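Local coordinates for glycosylation Associate Protein 2 (Streptococcus agalactiae serotype V, PDB 6OYC) that probably serves, within the Gap123 complex, as an accessory Sec factor in the glycosylation and export of a secreted adhesin, at residues 60-65 and 124-129; 83-88 and 269-274; 140-145 and 150-155; 282-287 and 348-353; 317-322 and 508-513. One frame throughout, in Å; residues are numbered along the deposited sequence.

Interaction 1: residues 60-65 and 124-129; sequences ISALLL and KGLFIG
Leu126 is the residue through which the chain leaving helix 115-125 meets Ser61 and Ala62, where the chain runs into strand 62-65 of the five-stranded parallel sheet. Lys124, late in the helix, turns elsewhere and makes salt bridges to Glu233 and Asp235. Gly125 passes the chain on through its backbone, its O held by Arg263. Leu126 then points into the sheet. Its CG stands anti to the carbonyl carbon (chi1 -69°) and its CD1 reaches between two side chains, 3.9 Å from Ser61 CB and 3.9 Å from Ala62 CB. The other branch, CD2, comes to the oxygen end of the Ser61 carbonyl, 4.0 Å from Ser61 O. Leu6 and Ile8 of strand 6-11 also touch this leucine. Phe127 swings off toward Arg263, with which it forms a cation-pi pair. Serine enters through its methylene rather than its hydroxyl, so the chemistry is largely apolar, without directional bonds between the two segments: one branched side chain spread over small neighbours.

Interaction 2: residues 83-88 and 269-274; sequences VYEVFY and FLLGGE
Tyr84 lays one face of its ring over the backbone of Gly272, whose CA sits 3.5 Å from the centroid of the Tyr84 ring and 14° off its normal: a CH-pi contact. The glycine is the third residue of a type II beta turn, Leu270 to Gly273, closed by Gly273 N to Leu270 O at 2.9 Å. This turn lies in the loop before strand 274-277 and meets the loop that leads into strand 86-89, so the contact joins the N-terminal parallel sheet to the edge of the mixed eight-stranded sheet. Without a side chain, the alpha carbon of Gly272 can come directly over the ring centre. Leu271 O comes obliquely to the same ring, 3.5 Å from Tyr84 CD2. With its CG anti to the backbone N (chi1 -164°), Leu271 brings its isobutyl end against the carbonyl oxygen and CB of Tyr84. There its CD2 lies 3.7 Å from Glu85 CG, the two side chains crossing at about a right angle. At the far end of the ring, Tyr84 OH is hydrogen-bonded to Phe288 O and also accepts from two waters. One water spans to Gly272 O, to which it donates at 2.9 Å. The second donates to Tyr84 OH at 2.8 Å and, at a longer 3.2 Å, to Glu274 OE1, an oxygen that is also salt-bridged to Lys354 NZ.

Interaction 3: residues 140-145 and 150-155; sequences IQIRND and VNYQGN
Ile142 and Val150 mark the closest approach of the two backbones, yet their CA atoms remain 9.3 Å apart, a spacing for facing sheets rather than for paired strands. The arrangement is that of a beta sandwich. Strand 140-142 is bonded to strand 168-180 in one antiparallel sheet, strand 149-153 to strand 157-165 in another, and the short connection between them passes from sheet to sheet. Side chains bridge the gap. Ile142 and Val150 reach toward each other tip to tip, with Ile142 CD1 3.8 Å from Val150 CG1. In Ile142 the CG1 branch stands anti to the carbonyl carbon (chi1 -58°), which directs CG1 toward the other sheet, and a chi2 of 148° carries CD1 on to it. Tyr152 comes from the opposite direction and brings its hydroxyl to the same methyl, Tyr152 OH lying 3.8 Å from Ile142 CD1. Leu158 of strand 157-165 touches both Val150 and Tyr152 from their own sheet. The contact lies at the surface, and beyond it Arg143 NH1 is salt-bridged to Asp145, through a long, weak hydrogen bond, and also to Glu147. Where the strands are too far apart for direct bonds, water closes part of the gap: one molecule lies 2.7 Å from Tyr152 OH and 2.8 Å from Ile140 O, bridging them.

Interaction 4: residues 282-287 and 348-353; sequences HEFMTY and VDAIQE
Thr286 and Ala350 are the nearest backbone positions, their CA atoms 8.0 Å apart, where an extended strand packs against a helix. The setting is the alpha/beta-hydrolase fold: strand 283-289 is the second across a mixed eight-stranded sheet, and helix 341-358 connects strands 323-327 and 365-370 while packing on one face of that sheet. Phe284 and Thr286, two residues apart and therefore on the same side of the strand, both point to the helix, and Ala350 points back between them. The methyl of Ala350 meets the ring at its edge, near the ring plane, with Phe284 CE2 4.2 Å from Ala350 CB. Phe284 CG lies between the backbone N and the carbonyl carbon (chi1 63°), which carries the ring over toward Thr286. His276 stacks with this ring and Tyr343 meets it edge-to-face, so aromatic neighbours flank it. Thr286 divides its roles: OG1 is hydrogen-bonded to His276 NE2 on the neighbouring strand, while CG2 goes to the helix, 4.3 Å from Ala350 CB. Met324 of the next strand touches both Thr286 and Ala350 and continues the apolar layer. Within the strand the two side chains also touch: Thr286 CG2 lies in the plane of the phenyl ring, at its edge, 3.8 Å from Phe284 CE2.

Interaction 5: residues 317-322 and 508-513; sequences KSMKTP and RMLSND
Leu510 meets the flat peptide after Met319 at its oxygen, with Met319 O 3.9 Å from Leu510 CD1. The same methyl also rests on the side chain of that residue, Met319 CB standing 4.0 Å from Leu510 CD1. Leu510 CG is anti to the carbonyl carbon (chi1 -63°), which directs CG at the turn that follows helix 313-318, where the two methyls diverge. CD2 goes the other way, more loosely, to 4.4 Å from Thr321 OG1. Between the two contacts Lys320 takes positive phi as the chain leaves the helix, and that bend brings Met319 and Thr321 to the same leucine. The Met319 side chain bends at chi2 and runs on to Thr503 and Tyr506, farther back along helix 495-514. Pro296 touches both Thr321 and Leu510. The contact thus ties the turn between helix 313-318 and strand 323-327 to the last turns of the C-terminal helix 495-514.

Interactions 1 and 2 share the N-terminal parallel sheet: their centres are 8 Å apart, strands 62-65 and 86-89 are bonded neighbours, and their segments alternate. Interaction 2 also touches interaction 4, 16 Å away between centres, because Glu274 pairs with Thr286 in the hydrolase-like sheet. Interactions 4 and 5, about 22 Å between centres, alternate in sequence: the first sets helix 341-358 on strand 283-289, the second helix 495-514 against the turn before strand 323-327. Interaction 3 stands apart in the beta sandwich, its centre about 50 Å from that of interaction 5, though it falls between the segments of interaction 2. The sandwich is thus inserted between two alpha/beta parts that interaction 2 rejoins.

Interaction 1: residues 60-65 and 124-129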
# COMPACT_ATOMS: atom_id res chain seq x y z
N ILE B 60 -0.97 23.56 5.51
CA ILE B 60 -0.62 23.85 4.12
C ILE B 60 -0.28 22.51 3.48
O ILE B 60 0.69 21.86 3.88
CB ILE B 60 0.54 24.84 4.00
CG1 ILE B 60 0.22 26.13 4.78
CG2 ILE B 60 0.77 25.17 2.52
CD1 ILE B 60 1.29 27.20 4.66
N SER B 61 -1.08 22.10 2.51
CA SER B 61 -1.05 20.72 2.04
C SER B 61 -0.04 20.48 0.93
O SER B 61 0.30 19.32 0.64
CB SER B 61 -2.44 20.30 1.58
OG SER B 61 -3.28 20.07 2.70
N ALA B 62 0.45 21.53 0.28
CA ALA B 62 1.47 21.34 -0.74
C ALA B 62 2.31 22.60 -0.88
O ALA B 62 1.84 23.72 -0.64
CB ALA B 62 0.87 20.96 -2.09
N LEU B 63 3.56 22.39 -1.27
CA LEU B 63 4.47 23.46 -1.66
C LEU B 63 4.69 23.34 -3.16
O LEU B 63 5.21 22.32 -3.64
CB LEU B 63 5.80 23.36 -0.91
CG LEU B 63 6.93 24.29 -1.37
CD1 LEU B 63 6.49 25.74 -1.21
CD2 LEU B 63 8.25 24.02 -0.60
N LEU B 64 4.29 24.35 -3.91
CA LEU B 64 4.38 24.32 -5.36
C LEU B 64 5.53 25.21 -5.80
O LEU B 64 5.48 26.43 -5.62
CB LEU B 64 3.07 24.75 -6.02
CG LEU B 64 3.19 24.84 -7.54
CD1 LEU B 64 3.65 23.50 -8.14
CD2 LEU B 64 1.89 25.31 -8.17
N LEU B 65 6.54 24.61 -6.39
CA LEU B 65 7.74 25.32 -6.81
C LEU B 65 7.69 25.45 -8.33
O LEU B 65 7.77 24.44 -9.05
CB LEU B 65 9.00 24.59 -6.34
CG LEU B 65 9.14 24.45 -4.82
CD1 LEU B 65 10.40 23.66 -4.42
CD2 LEU B 65 9.12 25.82 -4.14
N LYS B 124 -8.23 17.12 -5.18
CA LYS B 124 -8.87 15.86 -4.81
C LYS B 124 -7.88 14.80 -4.36
O LYS B 124 -8.31 13.67 -4.08
CB LYS B 124 -9.73 15.36 -5.98
CG LYS B 124 -10.97 16.27 -6.20
CD LYS B 124 -12.13 15.53 -6.87
CE LYS B 124 -13.33 16.47 -7.06
NZ LYS B 124 -14.46 15.80 -7.81
N GLY B 125 -6.59 15.13 -4.24
CA GLY B 125 -5.58 14.13 -3.97
C GLY B 125 -4.73 14.34 -2.73
O GLY B 125 -3.82 13.55 -2.48
N LEU B 126 -5.03 15.38 -1.94
CA LEU B 126 -4.18 15.76 -0.80
C LEU B 126 -4.85 15.47 0.54
O LEU B 126 -4.44 16.01 1.57
CB LEU B 126 -3.79 17.23 -0.91
CG LEU B 126 -2.82 17.62 -2.05
CD1 LEU B 126 -2.57 19.13 -2.17
CD2 LEU B 126 -1.50 16.87 -1.90
N PHE B 127 -5.88 14.63 0.55
CA PHE B 127 -6.57 14.31 1.79
C PHE B 127 -5.65 13.50 2.71
O PHE B 127 -4.72 12.81 2.27
CB PHE B 127 -7.87 13.52 1.51
CG PHE B 127 -7.66 12.25 0.70
CD1 PHE B 127 -7.67 12.28 -0.70
CD2 PHE B 127 -7.44 11.02 1.33
CE1 PHE B 127 -7.47 11.11 -1.45
CE2 PHE B 127 -7.22 9.85 0.59
CZ PHE B 127 -7.24 9.90 -0.80
N ILE B 128 -5.94 13.58 4.00
CA ILE B 128 -5.24 12.78 5.00
C ILE B 128 -5.97 11.45 5.16
O ILE B 128 -7.19 11.36 5.06
CB ILE B 128 -5.16 13.55 6.34
CG1 ILE B 128 -6.56 14.02 6.72
CG2 ILE B 128 -4.22 14.74 6.21
CD1 ILE B 128 -6.67 14.60 8.09
N GLY B 129 -5.21 10.40 5.42
CA GLY B 129 -5.78 9.08 5.59
C GLY B 129 -5.63 8.22 4.34
O GLY B 129 -5.18 8.67 3.28

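Interaction 2: residues 83-88 and 269-274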
# COMPACT_ATOMS: atom_id res chain seq x y z
N VAL B 83 7.69 15.01 3.22
CA VAL B 83 8.00 14.37 1.95
C VAL B 83 6.74 14.23 1.09
O VAL B 83 5.61 14.14 1.59
CB VAL B 83 8.68 13.02 2.19
CG1 VAL B 83 10.11 13.24 2.75
CG2 VAL B 83 7.84 12.15 3.14
N TYR B 84 6.94 14.23 -0.24
CA TYR B 84 5.89 14.10 -1.25
C TYR B 84 4.90 15.26 -1.26
O TYR B 84 3.98 15.26 -2.08
CB TYR B 84 5.10 12.79 -1.08
CG TYR B 84 6.01 11.60 -1.11
CD1 TYR B 84 6.70 11.28 -2.28
CD2 TYR B 84 6.20 10.81 0.01
CE1 TYR B 84 7.54 10.18 -2.33
CE2 TYR B 84 7.04 9.72 -0.03
CZ TYR B 84 7.72 9.42 -1.21
OH TYR B 84 8.58 8.34 -1.26
N GLU B 85 5.08 16.25 -0.38
CA GLU B 85 4.24 17.44 -0.39
C GLU B 85 4.81 18.55 -1.27
O GLU B 85 4.22 19.62 -1.36
CB GLU B 85 4.03 17.98 1.03
CG GLU B 85 3.14 17.08 1.87
CD GLU B 85 2.78 17.69 3.23
OE1 GLU B 85 3.34 18.75 3.59
OE2 GLU B 85 1.95 17.08 3.94
N VAL B 86 5.95 18.32 -1.91
CA VAL B 86 6.63 19.34 -2.68
C VAL B 86 6.50 19.00 -4.15
O VAL B 86 6.60 17.83 -4.54
CB VAL B 86 8.11 19.47 -2.24
CG1 VAL B 86 8.84 20.54 -3.07
CG2 VAL B 86 8.16 19.80 -0.76
N PHE B 87 6.28 20.03 -4.97
CA PHE B 87 6.02 19.82 -6.39
C PHE B 87 6.90 20.73 -7.23
O PHE B 87 7.07 21.91 -6.92
CB PHE B 87 4.53 20.03 -6.68
CG PHE B 87 3.67 19.01 -6.03
CD1 PHE B 87 3.31 19.13 -4.69
CD2 PHE B 87 3.25 17.89 -6.74
CE1 PHE B 87 2.54 18.16 -4.06
CE2 PHE B 87 2.47 16.92 -6.12
CZ PHE B 87 2.11 17.06 -4.77
N TYR B 88 7.41 20.19 -8.34
CA TYR B 88 8.46 20.83 -9.09
C TYR B 88 8.35 20.36 -10.53
O TYR B 88 8.00 19.20 -10.76
CB TYR B 88 9.83 20.48 -8.48
CG TYR B 88 11.04 21.08 -9.16
CD1 TYR B 88 11.54 22.32 -8.77
CD2 TYR B 88 11.72 20.39 -10.17
CE1 TYR B 88 12.65 22.88 -9.38
CE2 TYR B 88 12.85 20.94 -10.79
CZ TYR B 88 13.31 22.18 -10.38
OH TYR B 88 14.41 22.75 -10.97
N PHE B 269 -2.80 4.95 -1.85
CA PHE B 269 -3.19 4.96 -0.43
C PHE B 269 -2.71 6.25 0.22
O PHE B 269 -3.51 7.16 0.45
CB PHE B 269 -2.65 3.74 0.33
CG PHE B 269 -3.25 2.43 -0.10
CD1 PHE B 269 -4.64 2.29 -0.25
CD2 PHE B 269 -2.44 1.32 -0.34
CE1 PHE B 269 -5.20 1.07 -0.64
CE2 PHE B 269 -3.00 0.08 -0.74
CZ PHE B 269 -4.38 -0.04 -0.89
N LEU B 270 -1.41 6.36 0.50
CA LEU B 270 -0.83 7.57 1.05
C LEU B 270 -0.24 8.43 -0.06
O LEU B 270 0.02 7.95 -1.17
CB LEU B 270 0.25 7.24 2.08
CG LEU B 270 -0.27 6.40 3.26
CD1 LEU B 270 0.91 5.78 4.03
CD2 LEU B 270 -1.14 7.25 4.18
N LEU B 271 -0.05 9.71 0.26
CA LEU B 271 0.72 10.61 -0.59
C LEU B 271 2.13 10.05 -0.78
O LEU B 271 2.86 9.81 0.19
CB LEU B 271 0.76 11.99 0.06
CG LEU B 271 1.17 13.20 -0.78
CD1 LEU B 271 0.17 13.50 -1.90
CD2 LEU B 271 1.36 14.41 0.11
N GLY B 272 2.51 9.82 -2.04
CA GLY B 272 3.79 9.19 -2.34
C GLY B 272 3.76 7.68 -2.44
O GLY B 272 4.76 7.09 -2.86
N GLY B 273 2.65 7.03 -2.07
CA GLY B 273 2.60 5.58 -2.13
C GLY B 273 2.76 5.04 -3.54
O GLY B 273 2.44 5.70 -4.53
N GLU B 274 3.27 3.82 -3.64
CA GLU B 274 3.58 3.21 -4.93
C GLU B 274 2.85 1.88 -5.08
O GLU B 274 2.73 1.11 -4.13
CB GLU B 274 5.09 2.99 -5.07
CG GLU B 274 5.91 4.27 -5.28
CD GLU B 274 7.36 3.97 -5.69
OE1 GLU B 274 8.21 3.76 -4.80
OE2 GLU B 274 7.63 3.93 -6.91
O HOH W 1 6.84 5.65 -1.50
O HOH W 2 9.06 6.44 -3.30

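Interaction 3: residues 140-145 and 150-155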
# COMPACT_ATOMS: atom_id res chain seq x y z
N ILE B 140 -21.25 -11.26 -6.41
CA ILE B 140 -21.60 -11.26 -7.82
C ILE B 140 -22.91 -12.01 -8.02
O ILE B 140 -23.14 -13.08 -7.43
CB ILE B 140 -20.45 -11.85 -8.65
CG1 ILE B 140 -19.24 -10.93 -8.57
CG2 ILE B 140 -20.88 -12.07 -10.11
CD1 ILE B 140 -18.06 -11.38 -9.43
N GLN B 141 -23.80 -11.43 -8.82
CA GLN B 141 -25.04 -12.09 -9.23
C GLN B 141 -24.96 -12.30 -10.74
O GLN B 141 -25.09 -11.35 -11.53
CB GLN B 141 -26.26 -11.25 -8.84
CG GLN B 141 -26.46 -11.14 -7.34
CD GLN B 141 -27.45 -10.06 -6.93
OE1 GLN B 141 -27.38 -8.91 -7.39
NE2 GLN B 141 -28.38 -10.42 -6.07
N ILE B 142 -24.70 -13.55 -11.15
CA ILE B 142 -24.64 -13.88 -12.57
C ILE B 142 -26.05 -13.88 -13.14
O ILE B 142 -27.03 -14.15 -12.43
CB ILE B 142 -23.96 -15.25 -12.77
CG1 ILE B 142 -22.55 -15.23 -12.18
CG2 ILE B 142 -23.84 -15.64 -14.26
CD1 ILE B 142 -22.15 -16.58 -11.64
N ARG B 143 -26.19 -13.51 -14.41
CA ARG B 143 -27.51 -13.58 -15.01
C ARG B 143 -28.01 -15.02 -14.94
O ARG B 143 -27.26 -15.97 -15.19
CB ARG B 143 -27.49 -13.06 -16.44
CG ARG B 143 -26.96 -13.98 -17.50
CD ARG B 143 -27.35 -13.41 -18.83
NE ARG B 143 -26.30 -13.57 -19.81
CZ ARG B 143 -26.18 -14.64 -20.59
NH1 ARG B 143 -27.06 -15.63 -20.48
NH2 ARG B 143 -25.20 -14.71 -21.48
N ASN B 144 -29.28 -15.18 -14.55
CA ASN B 144 -29.78 -16.48 -14.13
C ASN B 144 -29.92 -17.48 -15.27
O ASN B 144 -29.98 -18.68 -15.00
CB ASN B 144 -31.12 -16.32 -13.41
CG ASN B 144 -30.94 -15.62 -12.07
OD1 ASN B 144 -30.48 -14.48 -12.00
ND2 ASN B 144 -31.28 -16.31 -11.00
N ASP B 145 -29.94 -17.02 -16.52
CA ASP B 145 -30.06 -17.92 -17.66
C ASP B 145 -28.71 -18.20 -18.32
O ASP B 145 -28.68 -18.63 -19.47
CB ASP B 145 -31.06 -17.37 -18.68
CG ASP B 145 -30.62 -16.06 -19.31
OD1 ASP B 145 -29.79 -15.35 -18.69
OD2 ASP B 145 -31.09 -15.74 -20.42
N VAL B 150 -19.87 -22.56 -14.37
CA VAL B 150 -19.61 -21.63 -13.28
C VAL B 150 -18.86 -22.40 -12.20
O VAL B 150 -19.38 -23.39 -11.67
CB VAL B 150 -20.93 -21.06 -12.72
CG1 VAL B 150 -20.66 -20.07 -11.60
CG2 VAL B 150 -21.75 -20.45 -13.83
N ASN B 151 -17.63 -21.96 -11.90
CA ASN B 151 -16.79 -22.52 -10.83
C ASN B 151 -16.33 -21.42 -9.90
O ASN B 151 -15.83 -20.39 -10.36
CB ASN B 151 -15.51 -23.20 -11.35
CG ASN B 151 -15.79 -24.36 -12.25
OD1 ASN B 151 -16.76 -25.10 -12.06
ND2 ASN B 151 -14.93 -24.54 -13.26
N TYR B 152 -16.43 -21.65 -8.60
CA TYR B 152 -15.77 -20.81 -7.62
C TYR B 152 -14.52 -21.54 -7.17
O TYR B 152 -14.60 -22.68 -6.69
CB TYR B 152 -16.68 -20.50 -6.44
CG TYR B 152 -17.76 -19.55 -6.85
CD1 TYR B 152 -18.92 -20.02 -7.49
CD2 TYR B 152 -17.63 -18.18 -6.65
CE1 TYR B 152 -19.92 -19.16 -7.89
CE2 TYR B 152 -18.63 -17.30 -7.04
CZ TYR B 152 -19.78 -17.80 -7.67
OH TYR B 152 -20.79 -16.94 -8.08
N GLN B 153 -13.36 -20.92 -7.40
CA GLN B 153 -12.07 -21.43 -6.92
C GLN B 153 -11.84 -20.82 -5.54
O GLN B 153 -11.17 -19.80 -5.38
CB GLN B 153 -10.95 -21.10 -7.89
CG GLN B 153 -11.04 -21.79 -9.24
CD GLN B 153 -10.97 -23.31 -9.11
OE1 GLN B 153 -10.37 -23.83 -8.16
NE2 GLN B 153 -11.56 -24.03 -10.06
N GLY B 154 -12.44 -21.44 -4.55
CA GLY B 154 -12.36 -20.87 -3.24
C GLY B 154 -13.14 -19.56 -3.13
O GLY B 154 -14.04 -19.25 -3.93
N ASN B 155 -12.74 -18.78 -2.15
CA ASN B 155 -13.55 -17.63 -1.77
C ASN B 155 -13.29 -16.40 -2.62
O ASN B 155 -14.03 -15.43 -2.49
CB ASN B 155 -13.33 -17.28 -0.30
CG ASN B 155 -14.60 -16.88 0.37
OD1 ASN B 155 -15.63 -17.54 0.20
ND2 ASN B 155 -14.56 -15.80 1.13
O HOH W 3 -21.42 -15.03 -6.33

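Interaction 4: residues 282-287 and 348-353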
# COMPACT_ATOMS: atom_id res chain seq x y z
N HIS B 282 -1.98 -9.34 -9.48
CA HIS B 282 -1.67 -9.38 -8.06
C HIS B 282 -0.84 -8.16 -7.71
O HIS B 282 0.19 -7.91 -8.35
CB HIS B 282 -0.91 -10.65 -7.72
CG HIS B 282 -1.80 -11.84 -7.54
ND1 HIS B 282 -1.33 -13.04 -7.05
CD2 HIS B 282 -3.12 -12.02 -7.79
CE1 HIS B 282 -2.33 -13.91 -7.00
NE2 HIS B 282 -3.42 -13.31 -7.45
N GLU B 283 -1.28 -7.41 -6.70
CA GLU B 283 -0.63 -6.17 -6.31
C GLU B 283 0.07 -6.31 -4.96
O GLU B 283 -0.30 -7.14 -4.12
CB GLU B 283 -1.62 -5.01 -6.20
CG GLU B 283 -2.59 -4.87 -7.37
CD GLU B 283 -3.81 -4.01 -7.03
OE1 GLU B 283 -3.90 -2.84 -7.46
OE2 GLU B 283 -4.69 -4.51 -6.30
N PHE B 284 1.10 -5.48 -4.78
CA PHE B 284 1.52 -5.01 -3.47
C PHE B 284 1.79 -3.52 -3.59
O PHE B 284 1.99 -2.99 -4.69
CB PHE B 284 2.76 -5.76 -2.92
CG PHE B 284 4.04 -5.59 -3.75
CD1 PHE B 284 4.29 -6.40 -4.85
CD2 PHE B 284 5.00 -4.64 -3.38
CE1 PHE B 284 5.47 -6.25 -5.59
CE2 PHE B 284 6.18 -4.49 -4.11
CZ PHE B 284 6.42 -5.29 -5.21
N MET B 285 1.80 -2.85 -2.45
CA MET B 285 2.09 -1.42 -2.43
C MET B 285 3.25 -1.14 -1.49
O MET B 285 3.51 -1.89 -0.54
CB MET B 285 0.86 -0.61 -2.01
CG MET B 285 -0.18 -0.54 -3.10
SD MET B 285 -1.11 -2.06 -3.19
CE MET B 285 -2.41 -1.55 -4.34
N THR B 286 3.96 -0.05 -1.75
CA THR B 286 5.07 0.34 -0.91
C THR B 286 4.97 1.82 -0.60
O THR B 286 4.51 2.61 -1.42
CB THR B 286 6.44 0.03 -1.58
OG1 THR B 286 6.53 0.73 -2.82
CG2 THR B 286 6.59 -1.47 -1.85
N TYR B 287 5.38 2.18 0.60
CA TYR B 287 5.54 3.58 0.98
C TYR B 287 6.95 3.78 1.50
O TYR B 287 7.45 2.96 2.27
CB TYR B 287 4.52 3.99 2.04
CG TYR B 287 4.74 5.43 2.45
CD1 TYR B 287 4.34 6.46 1.62
CD2 TYR B 287 5.39 5.75 3.64
CE1 TYR B 287 4.55 7.76 1.96
CE2 TYR B 287 5.62 7.06 3.99
CZ TYR B 287 5.19 8.06 3.14
OH TYR B 287 5.40 9.36 3.47
N VAL B 348 11.49 -7.91 -3.74
CA VAL B 348 12.91 -7.82 -3.43
C VAL B 348 13.52 -6.62 -4.13
O VAL B 348 14.25 -5.82 -3.52
CB VAL B 348 13.62 -9.14 -3.80
CG1 VAL B 348 15.12 -8.97 -3.83
CG2 VAL B 348 13.20 -10.25 -2.83
N ASP B 349 13.22 -6.45 -5.42
CA ASP B 349 13.72 -5.30 -6.15
C ASP B 349 13.28 -3.99 -5.51
O ASP B 349 14.05 -3.03 -5.44
CB ASP B 349 13.28 -5.35 -7.61
CG ASP B 349 13.88 -6.53 -8.38
OD1 ASP B 349 14.80 -7.20 -7.85
OD2 ASP B 349 13.44 -6.79 -9.52
N ALA B 350 12.03 -3.93 -5.02
CA ALA B 350 11.51 -2.68 -4.49
C ALA B 350 12.29 -2.25 -3.26
O ALA B 350 12.57 -1.06 -3.09
CB ALA B 350 10.02 -2.80 -4.16
N ILE B 351 12.64 -3.20 -2.39
CA ILE B 351 13.47 -2.87 -1.24
C ILE B 351 14.91 -2.54 -1.68
O ILE B 351 15.48 -1.53 -1.26
CB ILE B 351 13.42 -3.99 -0.19
CG1 ILE B 351 11.97 -4.25 0.24
CG2 ILE B 351 14.26 -3.61 1.05
CD1 ILE B 351 11.69 -5.64 0.72
N GLN B 352 15.49 -3.37 -2.55
CA GLN B 352 16.84 -3.08 -3.04
C GLN B 352 16.91 -1.72 -3.71
O GLN B 352 17.92 -1.02 -3.60
CB GLN B 352 17.31 -4.17 -4.01
CG GLN B 352 17.43 -5.53 -3.34
CD GLN B 352 18.14 -6.60 -4.17
OE1 GLN B 352 18.87 -7.42 -3.61
NE2 GLN B 352 17.89 -6.64 -5.49
N GLU B 353 15.83 -1.32 -4.39
CA GLU B 353 15.83 -0.03 -5.05
C GLU B 353 15.94 1.11 -4.04
O GLU B 353 16.64 2.10 -4.29
CB GLU B 353 14.57 0.11 -5.90
CG GLU B 353 14.54 1.30 -6.83
CD GLU B 353 13.16 1.49 -7.46
OE1 GLU B 353 12.48 2.48 -7.11
OE2 GLU B 353 12.75 0.64 -8.27

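Interaction 5: residues 317-322 and 508-513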
# COMPACT_ATOMS: atom_id res chain seq x y z
N LYS B 317 7.31 6.05 11.74
CA LYS B 317 7.70 7.46 11.72
C LYS B 317 8.37 7.87 13.02
O LYS B 317 9.25 8.74 13.03
CB LYS B 317 6.48 8.34 11.43
CG LYS B 317 6.81 9.66 10.75
CD LYS B 317 5.59 10.24 10.04
CE LYS B 317 5.65 11.77 9.89
NZ LYS B 317 6.86 12.32 9.22
N SER B 318 7.98 7.24 14.14
CA SER B 318 8.50 7.64 15.44
C SER B 318 9.96 7.22 15.63
O SER B 318 10.64 7.80 16.49
CB SER B 318 7.63 7.05 16.54
OG SER B 318 7.69 5.64 16.54
N MET B 319 10.44 6.26 14.86
CA MET B 319 11.83 5.83 14.96
C MET B 319 12.81 6.81 14.34
O MET B 319 14.02 6.56 14.42
CB MET B 319 11.99 4.46 14.29
CG MET B 319 10.91 3.48 14.67
SD MET B 319 11.43 2.45 16.04
CE MET B 319 9.87 1.69 16.54
N LYS B 320 12.33 7.88 13.70
CA LYS B 320 13.18 8.92 13.13
C LYS B 320 14.27 8.33 12.23
O LYS B 320 15.33 8.92 12.03
CB LYS B 320 13.77 9.81 14.23
CG LYS B 320 12.70 10.43 15.15
CD LYS B 320 11.91 11.54 14.44
CE LYS B 320 11.47 12.65 15.41
NZ LYS B 320 11.82 14.03 14.93
N THR B 321 14.00 7.16 11.68
CA THR B 321 14.88 6.47 10.76
C THR B 321 14.23 6.39 9.38
O THR B 321 13.00 6.50 9.27
CB THR B 321 15.18 5.06 11.30
OG1 THR B 321 16.23 4.44 10.54
CG2 THR B 321 13.93 4.19 11.24
N PRO B 322 15.00 6.25 8.30
CA PRO B 322 14.38 6.02 6.99
C PRO B 322 13.60 4.72 7.02
O PRO B 322 14.05 3.73 7.62
CB PRO B 322 15.56 5.94 6.02
CG PRO B 322 16.71 6.60 6.76
CD PRO B 322 16.47 6.38 8.21
N ARG B 508 16.32 -0.16 21.10
CA ARG B 508 17.59 -0.63 21.64
C ARG B 508 18.56 -1.04 20.54
O ARG B 508 19.78 -0.98 20.75
CB ARG B 508 17.36 -1.79 22.60
CG ARG B 508 17.57 -3.16 21.97
CD ARG B 508 17.79 -4.25 23.01
NE ARG B 508 18.53 -5.39 22.45
CZ ARG B 508 19.77 -5.71 22.80
NH1 ARG B 508 20.42 -4.98 23.70
NH2 ARG B 508 20.37 -6.75 22.24
N MET B 509 18.06 -1.42 19.38
CA MET B 509 18.97 -1.79 18.31
C MET B 509 19.45 -0.59 17.49
O MET B 509 20.60 -0.56 17.06
CB MET B 509 18.31 -2.81 17.39
CG MET B 509 19.28 -3.43 16.43
SD MET B 509 18.42 -3.83 14.93
CE MET B 509 18.46 -2.21 14.17
N LEU B 510 18.57 0.39 17.27
CA LEU B 510 19.02 1.64 16.65
C LEU B 510 20.14 2.28 17.46
O LEU B 510 21.05 2.89 16.89
CB LEU B 510 17.84 2.60 16.49
CG LEU B 510 16.66 2.20 15.59
CD1 LEU B 510 15.56 3.23 15.68
CD2 LEU B 510 17.07 2.03 14.14
N SER B 511 20.11 2.12 18.79
CA SER B 511 21.17 2.67 19.62
C SER B 511 22.45 1.85 19.51
O SER B 511 23.53 2.40 19.27
CB SER B 511 20.72 2.74 21.08
OG SER B 511 21.65 3.49 21.83
N ASN B 512 22.34 0.53 19.68
CA ASN B 512 23.52 -0.32 19.74
C ASN B 512 24.30 -0.33 18.44
O ASN B 512 25.54 -0.31 18.45
CB ASN B 512 23.11 -1.75 20.10
CG ASN B 512 22.66 -1.89 21.54
OD1 ASN B 512 22.86 -1.00 22.36
ND2 ASN B 512 22.03 -3.01 21.84
N ASP B 513 23.60 -0.37 17.30
CA ASP B 513 24.25 -0.69 16.03
C ASP B 513 24.33 0.48 15.06
O ASP B 513 25.01 0.35 14.04
CB ASP B 513 23.53 -1.86 15.33
CG ASP B 513 23.32 -3.07 16.25
OD1 ASP B 513 23.85 -3.07 17.37
OD2 ASP B 513 22.62 -4.02 15.84